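Long-range contacts in uncharacterized protein (Borrelia turicatae, PDB 5VJ4), which is of unknown function but is a putative surface lipoprotein of a relapsing fever spirochete, possibly one that binds lipid: residues D236-L241 with K265-L270; R246-E251 with I284-K289; L296-T301 with I354-A359; S324-T329 with I341-D346. All blocks are in the same frame, centred on the assembly; numbering follows the deposited sequence.

Contact 1. Residues D236-L241 with K265-L270; sequences DIYGWL and KFNNVL
Polar and apolar contacts divide this joint between two neighbouring side chains of the loop 236-241, which meet Phe266, Asn267 and Leu270 of helix 265-270. The polar part belongs to Tyr238. Its ring reaches across with CG anti to the carbonyl carbon (chi1 -71°), and the phenol tip receives the amide of Asn267: Asn267 ND2 donates to Tyr238 OH at 2.7 Å, with an N-H...O angle of 145°. The nitrogen comes in at the edge of the ring, in its plane, while the amide itself stands nearly upright against the ring, the two planes 78° apart. Lys263 NZ bonds both to Tyr238 OH and to Asn267 OD1, so amide, phenol and lysine form a small closed network consistent with this orientation of the amide. Beside it, Tyr238 OH also sits at the edge of another ring, 3.9 Å from Phe266 CE2.

The apolar part is Ile237 against Leu270. These side chains cross at about a right angle, and their tips touch, Ile237 CD1 lying 3.7 Å from Leu270 CD1. The same leucine methyl leans obliquely on the tyrosine, with Leu270 CD1 4.1 Å from Tyr238 CE1, so one branch serves both loop residues.

This is a loop laid against the start of a long helix. Ile249 of helix 243-256 packs on Tyr238, Phe266 and Leu270, Phe330 of helix 308-334 meets Phe266 and Leu270, and Trp240 turns to helix 176-201.

Contact 2. Residues R246-E251 with I284-K289; sequences RATINE and IYRGVK. With SO4 (sulfate ion), chain E.
Helices 246-251 and 284-289 cross steeply, at 75°, with their axes 11.1 Å apart, so long side chains span most of the gap. Thr248 faces the other helix with OG1 anti to its carbonyl carbon and CG2 anti to its nitrogen, and each branch has its own partner. Arg286, extended from CG to NE, grips the hydroxyl side-on: NE and NH2 both donate to Thr248 OG1, each at 3.0 Å, with that oxygen in the guanidinium plane. Thr248 CG2 instead slides past the tyrosine, 3.5 Å from Tyr285 CD2. One turn on, an extended Glu251 places OE1 at the edge of the Tyr285 ring, where Tyr285 OH donates to Glu251 OE1 from above the carboxylate plane. Lys289 NZ stays 4.0 Å from Glu251 OE2, too far for a salt bridge. Away from the interface, Arg246 NH1 and NH2 both bond to O2 of a sulfate, probably from the crystallisation liquor, which also takes Ala243 N.

Arg286 has its salt bridge to Asp245 and a cation-pi contact with Tyr216, with the like-charged Arg220 close by, while the phenol and the nearby lysine would tend to stabilise ionised Glu251.

Contact 3. Residues L296-T301 with I354-A359; sequences LNAITT and ILKFDA
Ile299 can be traced outward from its own helix to the far one. From CB, the CG1 branch leaves anti to the carbonyl carbon (chi1 -60°) and carries the contact. Its first atom, Ile299 CG1, runs beside the methyl of Ala359, 4.1 Å from Ala359 CB. The next bond continues anti (chi2 -175°), so the branch is stretched to full length, and its tip ends on a leucine methyl with Ile299 CD1 4.0 Å from Leu355 CD2. The two side chains cross at about a right angle, methyl to methyl. Leu355 comes to this point with CG anti to its backbone nitrogen.

Segments 296-301 and 354-359 run nearly parallel, 19° apart, with axes 8.4 Å from each other, a close spacing that the small alanines allow. They belong to the first and third members of an up-down-up set of three helices: the chain goes back along helix 308-334 between them, and Leu311 and Leu315 of that middle helix pack on Ile299 and Leu355 respectively.

At the narrowest point the alanine methyls meet head to head, Ala298 CB 3.6 Å from Ala359 CB. The Ala359 methyl also lies 3.6 Å from the carbonyl oxygen Ala298 O. On the other flank the aliphatic start of Lys356 leans in, with CG 3.9 Å from Ala298 CB, before bends at chi3 and chi4 carry its amine away from helix 296-301. Glu291 and Glu294 touch that lysine side chain.

Contact 4. Residues S324-T329 with I341-D346; sequences SNIRGT and IMTDGD. With SO4 (sulfate ion), chain G.
The amide of Asn325 is the flat group that reaches across here, and it works by its edge. Its ND2 donates to the carbonyl of Thr343, Asn325 ND2 lying 3.3 Å from Thr343 O, with the oxygen close to the amide plane. Seen from the carbonyl the approach is less favourable, since the nitrogen stands 66° out of the carbonyl plane, well above it. At the same edge Asn325 ND2 is 3.5 Å from Asp344 CB, and the carboxylate beyond is nearly coplanar with the amide.

One turn along, Thr329 has OG1 anti to its backbone nitrogen. That hydroxyl oxygen accepts the backbone N-H of Met342, a selenomethionine, at 2.9 Å between Met342 N and Thr329 OG1, and the bond is practically straight at 177°. Its methyl, Thr329 CG2, rests 3.7 Å from Ile341 CG2. Between the two polar links, Ile326 CG1 packs 4.0 Å from Thr343 CG2, the side chains running alongside each other.

Helix 324-329 thus holds the loop leading into helix 345-365. At that helix start Asp344, in a left-handed backbone conformation, occupies the N-cap position but makes no capping bond. A sulfate, probably from the crystallisation liquor, sits there instead: Thr343 N is 2.9 Å from its O2 and Gly345 N 3.1 Å from its O1, as is common for anions at helix N-termini.

Around the contact, Thr343 OG1 bonds to Tyr322 OH on helix 308-334, and Ile341 packs on Val273 and Met281 of helix 263-301.

How the contacts relate
Following the chain from the N terminus, contact 1 opens in the loop before helix 243-256 and closes at the start of helix 263-301. Contact 2 opens before contact 1 has closed and finishes further along the same long helix, so the two cross; they touch where Leu241 meets Arg246 and Ile249. Contact 3 opens near the end of helix 263-301 and closes on helix 345-365, and contact 4 forms within that span, joining helix 308-334 to the beginning of the last helix. Contacts 2 and 4 meet where Ile284 and Val288 pack on Gly345. Helix 263-301 therefore links the preceding loop and short helix to the final helices.

Contact 1. Residues D236-L241 with K265-L270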
# COMPACT_ATOMS: atom_id res chain seq x y z
N ASP A 236 -10.53 -12.52 -6.62
CA ASP A 236 -9.20 -12.60 -7.18
C ASP A 236 -8.86 -11.26 -7.80
O ASP A 236 -9.69 -10.65 -8.48
CB ASP A 236 -9.14 -13.70 -8.25
CG ASP A 236 -7.71 -14.19 -8.52
OD1 ASP A 236 -6.80 -14.04 -7.67
OD2 ASP A 236 -7.52 -14.75 -9.62
N ILE A 237 -7.64 -10.80 -7.57
CA ILE A 237 -7.25 -9.54 -8.16
C ILE A 237 -7.37 -9.59 -9.69
O ILE A 237 -7.85 -8.63 -10.30
CB ILE A 237 -5.89 -9.03 -7.66
CG1 ILE A 237 -4.77 -9.92 -8.16
CG2 ILE A 237 -5.85 -8.92 -6.13
CD1 ILE A 237 -4.04 -9.30 -9.33
N TYR A 238 -7.04 -10.73 -10.31
CA TYR A 238 -7.17 -10.83 -11.78
C TYR A 238 -8.62 -10.67 -12.24
O TYR A 238 -8.87 -10.43 -13.41
CB TYR A 238 -6.62 -12.15 -12.33
CG TYR A 238 -5.12 -12.36 -12.31
CD1 TYR A 238 -4.43 -12.57 -11.10
CD2 TYR A 238 -4.39 -12.37 -13.49
CE1 TYR A 238 -3.04 -12.76 -11.10
CE2 TYR A 238 -3.01 -12.57 -13.49
CZ TYR A 238 -2.34 -12.78 -12.31
OH TYR A 238 -0.97 -12.98 -12.35
N GLY A 239 -9.57 -10.80 -11.31
CA GLY A 239 -10.98 -10.69 -11.66
C GLY A 239 -11.35 -9.28 -12.03
O GLY A 239 -12.31 -9.06 -12.75
N TRP A 240 -10.56 -8.33 -11.55
CA TRP A 240 -10.80 -6.91 -11.77
C TRP A 240 -10.05 -6.32 -12.95
O TRP A 240 -10.42 -5.25 -13.44
CB TRP A 240 -10.38 -6.16 -10.55
CG TRP A 240 -11.10 -6.54 -9.34
CD1 TRP A 240 -10.76 -7.53 -8.47
CD2 TRP A 240 -12.26 -5.91 -8.81
NE1 TRP A 240 -11.65 -7.56 -7.41
CE2 TRP A 240 -12.58 -6.57 -7.60
CE3 TRP A 240 -13.07 -4.83 -9.23
CZ2 TRP A 240 -13.68 -6.20 -6.82
CZ3 TRP A 240 -14.16 -4.46 -8.44
CH2 TRP A 240 -14.45 -5.14 -7.25
N LEU A 241 -8.98 -7.00 -13.37
CA LEU A 241 -8.17 -6.61 -14.52
C LEU A 241 -8.88 -6.89 -15.83
O LEU A 241 -9.51 -7.94 -15.98
CB LEU A 241 -6.84 -7.39 -14.53
CG LEU A 241 -6.06 -7.35 -13.20
CD1 LEU A 241 -4.72 -8.04 -13.27
CD2 LEU A 241 -5.84 -5.94 -12.73
N LYS A 265 4.13 -17.35 -5.79
CA LYS A 265 4.66 -16.31 -4.92
C LYS A 265 4.31 -14.94 -5.46
O LYS A 265 3.83 -14.07 -4.72
CB LYS A 265 6.16 -16.45 -4.80
CG LYS A 265 6.56 -17.37 -3.66
CD LYS A 265 8.07 -17.51 -3.66
CE LYS A 265 8.55 -18.76 -2.94
NZ LYS A 265 9.88 -19.05 -3.56
N PHE A 266 4.50 -14.78 -6.77
CA PHE A 266 4.22 -13.54 -7.46
C PHE A 266 2.76 -13.19 -7.25
O PHE A 266 2.44 -12.08 -6.85
CB PHE A 266 4.51 -13.71 -8.94
CG PHE A 266 4.07 -12.57 -9.79
CD1 PHE A 266 4.78 -11.36 -9.80
CD2 PHE A 266 2.96 -12.70 -10.63
CE1 PHE A 266 4.39 -10.29 -10.62
CE2 PHE A 266 2.55 -11.64 -11.45
CZ PHE A 266 3.27 -10.44 -11.45
N ASN A 267 1.88 -14.16 -7.49
CA ASN A 267 0.48 -13.91 -7.27
C ASN A 267 0.10 -13.59 -5.83
O ASN A 267 -0.86 -12.83 -5.63
CB ASN A 267 -0.37 -15.02 -7.84
CG ASN A 267 -0.44 -14.97 -9.35
OD1 ASN A 267 -0.84 -15.93 -9.99
ND2 ASN A 267 -0.06 -13.84 -9.93
N ASN A 268 0.85 -14.11 -4.85
CA ASN A 268 0.51 -13.82 -3.48
C ASN A 268 0.74 -12.36 -3.11
O ASN A 268 -0.09 -11.76 -2.40
CB ASN A 268 1.15 -14.74 -2.45
CG ASN A 268 0.61 -14.46 -1.02
OD1 ASN A 268 1.26 -14.71 -0.01
ND2 ASN A 268 -0.59 -13.88 -0.95
N VAL A 269 1.82 -11.77 -3.59
CA VAL A 269 2.03 -10.35 -3.29
C VAL A 269 0.95 -9.49 -3.93
O VAL A 269 0.46 -8.55 -3.29
CB VAL A 269 3.44 -9.80 -3.55
CG1 VAL A 269 4.44 -10.56 -2.74
CG2 VAL A 269 3.82 -10.08 -4.94
N LEU A 270 0.53 -9.86 -5.13
CA LEU A 270 -0.55 -9.12 -5.76
C LEU A 270 -1.79 -9.15 -4.89
O LEU A 270 -2.39 -8.13 -4.64
CB LEU A 270 -0.88 -9.69 -7.12
CG LEU A 270 0.19 -9.70 -8.20
CD1 LEU A 270 -0.45 -9.94 -9.56
CD2 LEU A 270 1.01 -8.43 -8.27

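Contact 2. Residues R246-E251 with I284-K289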
# COMPACT_ATOMS: atom_id res chain seq x y z
N ARG A 246 -4.30 -7.55 -17.80
CA ARG A 246 -3.80 -8.93 -17.84
C ARG A 246 -2.49 -9.02 -18.60
O ARG A 246 -1.47 -9.48 -18.03
CB ARG A 246 -4.82 -9.91 -18.41
CG ARG A 246 -5.95 -10.16 -17.43
CD ARG A 246 -6.85 -11.33 -17.78
NE ARG A 246 -7.47 -11.17 -19.09
CZ ARG A 246 -8.60 -10.52 -19.31
NH1 ARG A 246 -9.09 -10.45 -20.54
NH2 ARG A 246 -9.23 -9.93 -18.30
N ALA A 247 -2.50 -8.51 -19.85
CA ALA A 247 -1.27 -8.41 -20.66
C ALA A 247 -0.12 -7.86 -19.85
O ALA A 247 0.93 -8.52 -19.71
CB ALA A 247 -1.48 -7.59 -21.91
N THR A 248 -0.32 -6.68 -19.25
CA THR A 248 0.77 -6.03 -18.53
C THR A 248 1.27 -6.89 -17.39
O THR A 248 2.48 -7.10 -17.23
CB THR A 248 0.41 -4.64 -18.02
OG1 THR A 248 -0.15 -3.88 -19.07
CG2 THR A 248 1.64 -3.95 -17.54
N ILE A 249 0.33 -7.43 -16.61
CA ILE A 249 0.73 -8.27 -15.49
C ILE A 249 1.53 -9.47 -15.97
O ILE A 249 2.52 -9.83 -15.34
CB ILE A 249 -0.43 -8.68 -14.60
CG1 ILE A 249 -0.79 -7.55 -13.66
CG2 ILE A 249 -0.01 -9.82 -13.71
CD1 ILE A 249 0.22 -7.33 -12.55
N ASN A 250 1.13 -10.05 -17.09
CA ASN A 250 1.83 -11.24 -17.58
C ASN A 250 3.27 -10.86 -17.85
O ASN A 250 4.22 -11.50 -17.33
CB ASN A 250 1.13 -11.92 -18.77
CG ASN A 250 -0.14 -12.71 -18.36
OD1 ASN A 250 -0.36 -13.09 -17.18
ND2 ASN A 250 -0.99 -12.96 -19.34
N GLU A 251 3.41 -9.75 -18.56
CA GLU A 251 4.72 -9.25 -18.90
C GLU A 251 5.56 -8.99 -17.65
O GLU A 251 6.73 -9.41 -17.58
CB GLU A 251 4.54 -8.01 -19.70
CG GLU A 251 5.81 -7.48 -20.31
CD GLU A 251 5.54 -6.20 -21.06
OE1 GLU A 251 6.43 -5.32 -21.07
OE2 GLU A 251 4.44 -6.07 -21.65
N ILE A 284 2.37 2.70 -13.81
CA ILE A 284 3.74 3.18 -13.74
C ILE A 284 4.61 2.41 -14.72
O ILE A 284 5.34 3.01 -15.49
CB ILE A 284 4.28 3.07 -12.33
CG1 ILE A 284 3.69 4.18 -11.47
CG2 ILE A 284 5.79 3.12 -12.34
CD1 ILE A 284 3.46 3.81 -10.01
N TYR A 285 4.50 1.08 -14.68
CA TYR A 285 5.28 0.22 -15.53
C TYR A 285 5.09 0.60 -16.99
O TYR A 285 6.05 0.63 -17.76
CB TYR A 285 4.88 -1.23 -15.34
CG TYR A 285 5.58 -2.15 -16.31
CD1 TYR A 285 6.91 -2.52 -16.11
CD2 TYR A 285 4.92 -2.63 -17.44
CE1 TYR A 285 7.56 -3.34 -17.01
CE2 TYR A 285 5.56 -3.43 -18.35
CZ TYR A 285 6.88 -3.79 -18.12
OH TYR A 285 7.51 -4.62 -19.01
N ARG A 286 3.86 0.86 -17.37
CA ARG A 286 3.55 1.17 -18.75
C ARG A 286 4.22 2.44 -19.21
O ARG A 286 4.65 2.52 -20.35
CB ARG A 286 2.06 1.31 -18.96
CG ARG A 286 1.32 0.02 -18.87
CD ARG A 286 -0.13 0.28 -19.15
NE ARG A 286 -0.87 -0.96 -19.10
CZ ARG A 286 -2.15 -1.07 -18.78
NH1 ARG A 286 -2.86 -0.00 -18.41
NH2 ARG A 286 -2.71 -2.27 -18.77
N GLY A 287 4.29 3.43 -18.32
CA GLY A 287 4.96 4.69 -18.61
C GLY A 287 6.42 4.45 -18.90
O GLY A 287 6.97 4.97 -19.88
N VAL A 288 7.06 3.63 -18.07
CA VAL A 288 8.47 3.37 -18.25
C VAL A 288 8.70 2.62 -19.54
O VAL A 288 9.62 2.92 -20.28
CB VAL A 288 9.04 2.54 -17.11
CG1 VAL A 288 10.53 2.37 -17.34
CG2 VAL A 288 8.76 3.23 -15.78
N LYS A 289 7.84 1.65 -19.81
CA LYS A 289 7.97 0.84 -20.99
C LYS A 289 7.80 1.74 -22.19
O LYS A 289 8.60 1.63 -23.11
CB LYS A 289 6.93 -0.25 -20.98
CG LYS A 289 6.58 -0.78 -22.37
CD LYS A 289 5.66 -2.00 -22.30
CE LYS A 289 6.10 -3.07 -23.31
NZ LYS A 289 5.17 -3.29 -24.44
S SO4 E . -12.11 -8.14 -20.59
O1 SO4 E . -11.98 -8.77 -21.93
O2 SO4 E . -11.34 -8.93 -19.62
O3 SO4 E . -13.53 -8.05 -20.14
O4 SO4 E . -11.50 -6.80 -20.64

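Contact 3. Residues L296-T301 with I354-A359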
# COMPACT_ATOMS: atom_id res chain seq x y z
N LEU A 296 14.50 4.17 -27.45
CA LEU A 296 15.03 3.18 -28.38
C LEU A 296 15.05 3.73 -29.81
O LEU A 296 16.10 3.71 -30.47
CB LEU A 296 14.21 1.90 -28.33
CG LEU A 296 14.69 0.69 -29.08
CD1 LEU A 296 15.58 0.01 -28.06
CD2 LEU A 296 13.52 -0.19 -29.49
N ASN A 297 13.90 4.23 -30.27
CA ASN A 297 13.79 4.79 -31.62
C ASN A 297 14.72 5.96 -31.82
O ASN A 297 15.46 6.00 -32.80
CB ASN A 297 12.35 5.17 -31.93
CG ASN A 297 11.49 3.96 -32.14
OD1 ASN A 297 11.01 3.72 -33.25
ND2 ASN A 297 11.32 3.15 -31.09
N ALA A 298 14.71 6.88 -30.86
CA ALA A 298 15.60 8.01 -30.87
C ALA A 298 17.09 7.61 -30.97
O ALA A 298 17.87 8.34 -31.56
CB ALA A 298 15.34 8.89 -29.66
N ILE A 299 17.49 6.48 -30.40
CA ILE A 299 18.90 6.06 -30.53
C ILE A 299 19.16 5.43 -31.90
O ILE A 299 20.24 5.60 -32.45
CB ILE A 299 19.40 5.17 -29.36
CG1 ILE A 299 19.29 5.92 -28.03
CG2 ILE A 299 20.86 4.83 -29.55
CD1 ILE A 299 19.86 5.18 -26.84
N THR A 300 18.17 4.73 -32.45
CA THR A 300 18.29 4.20 -33.82
C THR A 300 18.52 5.31 -34.84
O THR A 300 19.31 5.16 -35.76
CB THR A 300 17.06 3.36 -34.19
OG1 THR A 300 17.26 2.06 -33.64
CG2 THR A 300 16.82 3.26 -35.74
N THR A 301 17.80 6.41 -34.64
CA THR A 301 17.87 7.60 -35.47
C THR A 301 19.27 8.23 -35.52
O THR A 301 19.65 8.78 -36.56
CB THR A 301 16.78 8.58 -35.01
OG1 THR A 301 15.55 8.23 -35.66
CG2 THR A 301 17.09 10.00 -35.33
N ILE A 354 14.81 12.01 -20.57
CA ILE A 354 16.09 12.69 -20.73
C ILE A 354 16.91 12.00 -21.81
O ILE A 354 17.34 12.65 -22.76
CB ILE A 354 16.84 12.76 -19.40
CG1 ILE A 354 16.19 13.81 -18.49
CG2 ILE A 354 18.32 13.02 -19.62
CD1 ILE A 354 16.35 13.53 -17.01
N LEU A 355 17.06 10.68 -21.68
CA LEU A 355 17.80 9.93 -22.66
C LEU A 355 17.26 10.11 -24.08
O LEU A 355 18.02 10.20 -25.02
CB LEU A 355 17.83 8.45 -22.30
CG LEU A 355 18.77 7.65 -23.20
CD1 LEU A 355 20.23 7.87 -22.82
CD2 LEU A 355 18.41 6.18 -23.23
N LYS A 356 15.94 10.18 -24.24
CA LYS A 356 15.39 10.41 -25.57
C LYS A 356 15.81 11.78 -26.10
O LYS A 356 16.21 11.89 -27.26
CB LYS A 356 13.86 10.28 -25.60
CG LYS A 356 13.27 10.77 -26.91
CD LYS A 356 11.82 10.45 -27.20
CE LYS A 356 10.83 10.93 -26.15
NZ LYS A 356 11.14 12.25 -25.57
N PHE A 357 15.70 12.80 -25.25
CA PHE A 357 16.03 14.17 -25.63
C PHE A 357 17.49 14.29 -26.02
O PHE A 357 17.81 14.87 -27.05
CB PHE A 357 15.65 15.15 -24.52
CG PHE A 357 14.17 15.39 -24.42
CD1 PHE A 357 13.35 15.31 -25.54
CD2 PHE A 357 13.59 15.72 -23.19
CE1 PHE A 357 11.97 15.53 -25.46
CE2 PHE A 357 12.21 15.95 -23.09
CZ PHE A 357 11.40 15.85 -24.22
N ASP A 358 18.37 13.69 -25.22
CA ASP A 358 19.78 13.67 -25.54
C ASP A 358 20.00 12.99 -26.86
O ASP A 358 20.79 13.46 -27.66
CB ASP A 358 20.58 13.03 -24.42
CG ASP A 358 20.64 13.91 -23.18
OD1 ASP A 358 20.04 15.02 -23.20
OD2 ASP A 358 21.28 13.49 -22.18
N ALA A 359 19.29 11.90 -27.10
CA ALA A 359 19.41 11.18 -28.36
C ALA A 359 19.07 12.10 -29.55
O ALA A 359 19.79 12.13 -30.54
CB ALA A 359 18.54 9.91 -28.37

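Contact 4. Residues S324-T329 with I341-D346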
# COMPACT_ATOMS: atom_id res chain seq x y z
N SER A 324 15.71 -5.00 -12.46
CA SER A 324 16.25 -5.40 -11.17
C SER A 324 15.44 -4.86 -9.99
O SER A 324 15.19 -5.60 -9.04
CB SER A 324 17.73 -5.00 -11.06
OG SER A 324 18.13 -4.87 -9.71
N ASN A 325 15.02 -3.60 -10.06
CA ASN A 325 14.17 -3.03 -9.01
C ASN A 325 12.89 -3.86 -8.86
O ASN A 325 12.44 -4.09 -7.74
CB ASN A 325 13.81 -1.56 -9.29
CG ASN A 325 14.89 -0.57 -8.85
OD1 ASN A 325 16.05 -0.90 -8.77
ND2 ASN A 325 14.49 0.66 -8.58
N ILE A 326 12.34 -4.32 -9.99
CA ILE A 326 11.08 -5.07 -9.96
C ILE A 326 11.28 -6.39 -9.22
O ILE A 326 10.62 -6.65 -8.20
CB ILE A 326 10.49 -5.29 -11.37
CG1 ILE A 326 10.31 -3.97 -12.11
CG2 ILE A 326 9.15 -5.99 -11.28
CD1 ILE A 326 9.82 -4.14 -13.54
N ARG A 327 12.22 -7.20 -9.70
CA ARG A 327 12.57 -8.47 -9.06
C ARG A 327 12.81 -8.28 -7.55
O ARG A 327 12.19 -8.98 -6.73
CB ARG A 327 13.80 -9.09 -9.72
CG ARG A 327 13.52 -9.61 -11.10
CD ARG A 327 14.68 -10.40 -11.67
NE ARG A 327 14.77 -10.18 -13.12
CZ ARG A 327 15.75 -9.52 -13.73
NH1 ARG A 327 16.78 -9.02 -13.05
NH2 ARG A 327 15.70 -9.37 -15.05
N GLY A 328 13.68 -7.32 -7.21
CA GLY A 328 14.02 -7.02 -5.80
C GLY A 328 12.81 -6.69 -4.92
O GLY A 328 12.75 -7.08 -3.76
N THR A 329 11.85 -5.96 -5.47
CA THR A 329 10.75 -5.52 -4.64
C THR A 329 9.82 -6.71 -4.38
O THR A 329 9.29 -6.86 -3.28
CB THR A 329 10.06 -4.24 -5.19
OG1 THR A 329 9.30 -3.62 -4.15
CG2 THR A 329 9.12 -4.54 -6.35
N ILE A 341 5.00 -2.87 -2.92
CA ILE A 341 5.67 -3.07 -4.20
C ILE A 341 6.11 -1.71 -4.68
O ILE A 341 5.27 -0.85 -4.93
CB ILE A 341 4.74 -3.57 -5.29
CG1 ILE A 341 4.08 -4.86 -4.90
CG2 ILE A 341 5.52 -3.76 -6.59
CD1 ILE A 341 2.93 -5.14 -5.83
N MSE A 342 7.42 -1.52 -4.81
CA MSE A 342 7.96 -0.24 -5.25
C MSE A 342 9.08 -0.39 -6.22
O MSE A 342 10.17 -0.81 -5.83
CB MSE A 342 8.42 0.51 -4.02
CG MSE A 342 7.26 1.24 -3.34
SE MSE A 342 8.10 1.92 -1.68
CE MSE A 342 9.32 0.47 -1.08
N THR A 343 8.82 -0.03 -7.47
CA THR A 343 9.78 -0.22 -8.57
C THR A 343 10.63 1.03 -8.90
O THR A 343 11.48 0.98 -9.80
CB THR A 343 9.06 -0.63 -9.85
OG1 THR A 343 8.32 0.49 -10.32
CG2 THR A 343 8.10 -1.77 -9.58
N ASP A 344 10.39 2.13 -8.18
CA ASP A 344 10.98 3.44 -8.47
C ASP A 344 10.80 3.82 -9.95
O ASP A 344 11.73 4.27 -10.63
CB ASP A 344 12.46 3.49 -8.04
CG ASP A 344 12.81 4.75 -7.25
OD1 ASP A 344 11.90 5.55 -6.91
OD2 ASP A 344 14.01 4.93 -6.96
N GLY A 345 9.58 3.64 -10.44
CA GLY A 345 9.31 3.69 -11.87
C GLY A 345 9.30 5.09 -12.44
O GLY A 345 9.72 5.29 -13.58
N ASP A 346 8.81 6.06 -11.67
CA ASP A 346 8.79 7.45 -12.12
C ASP A 346 10.21 7.95 -12.43
O ASP A 346 10.47 8.49 -13.51
CB ASP A 346 8.08 8.35 -11.10
CG ASP A 346 7.66 9.68 -11.69
OD1 ASP A 346 7.63 9.84 -12.94
OD2 ASP A 346 7.34 10.58 -10.90
S SO4 G . 7.20 3.57 -7.30
O1 SO4 G . 7.52 4.61 -8.33
O2 SO4 G . 7.15 2.26 -8.03
O3 SO4 G . 5.88 3.80 -6.62
O4 SO4 G . 8.24 3.67 -6.23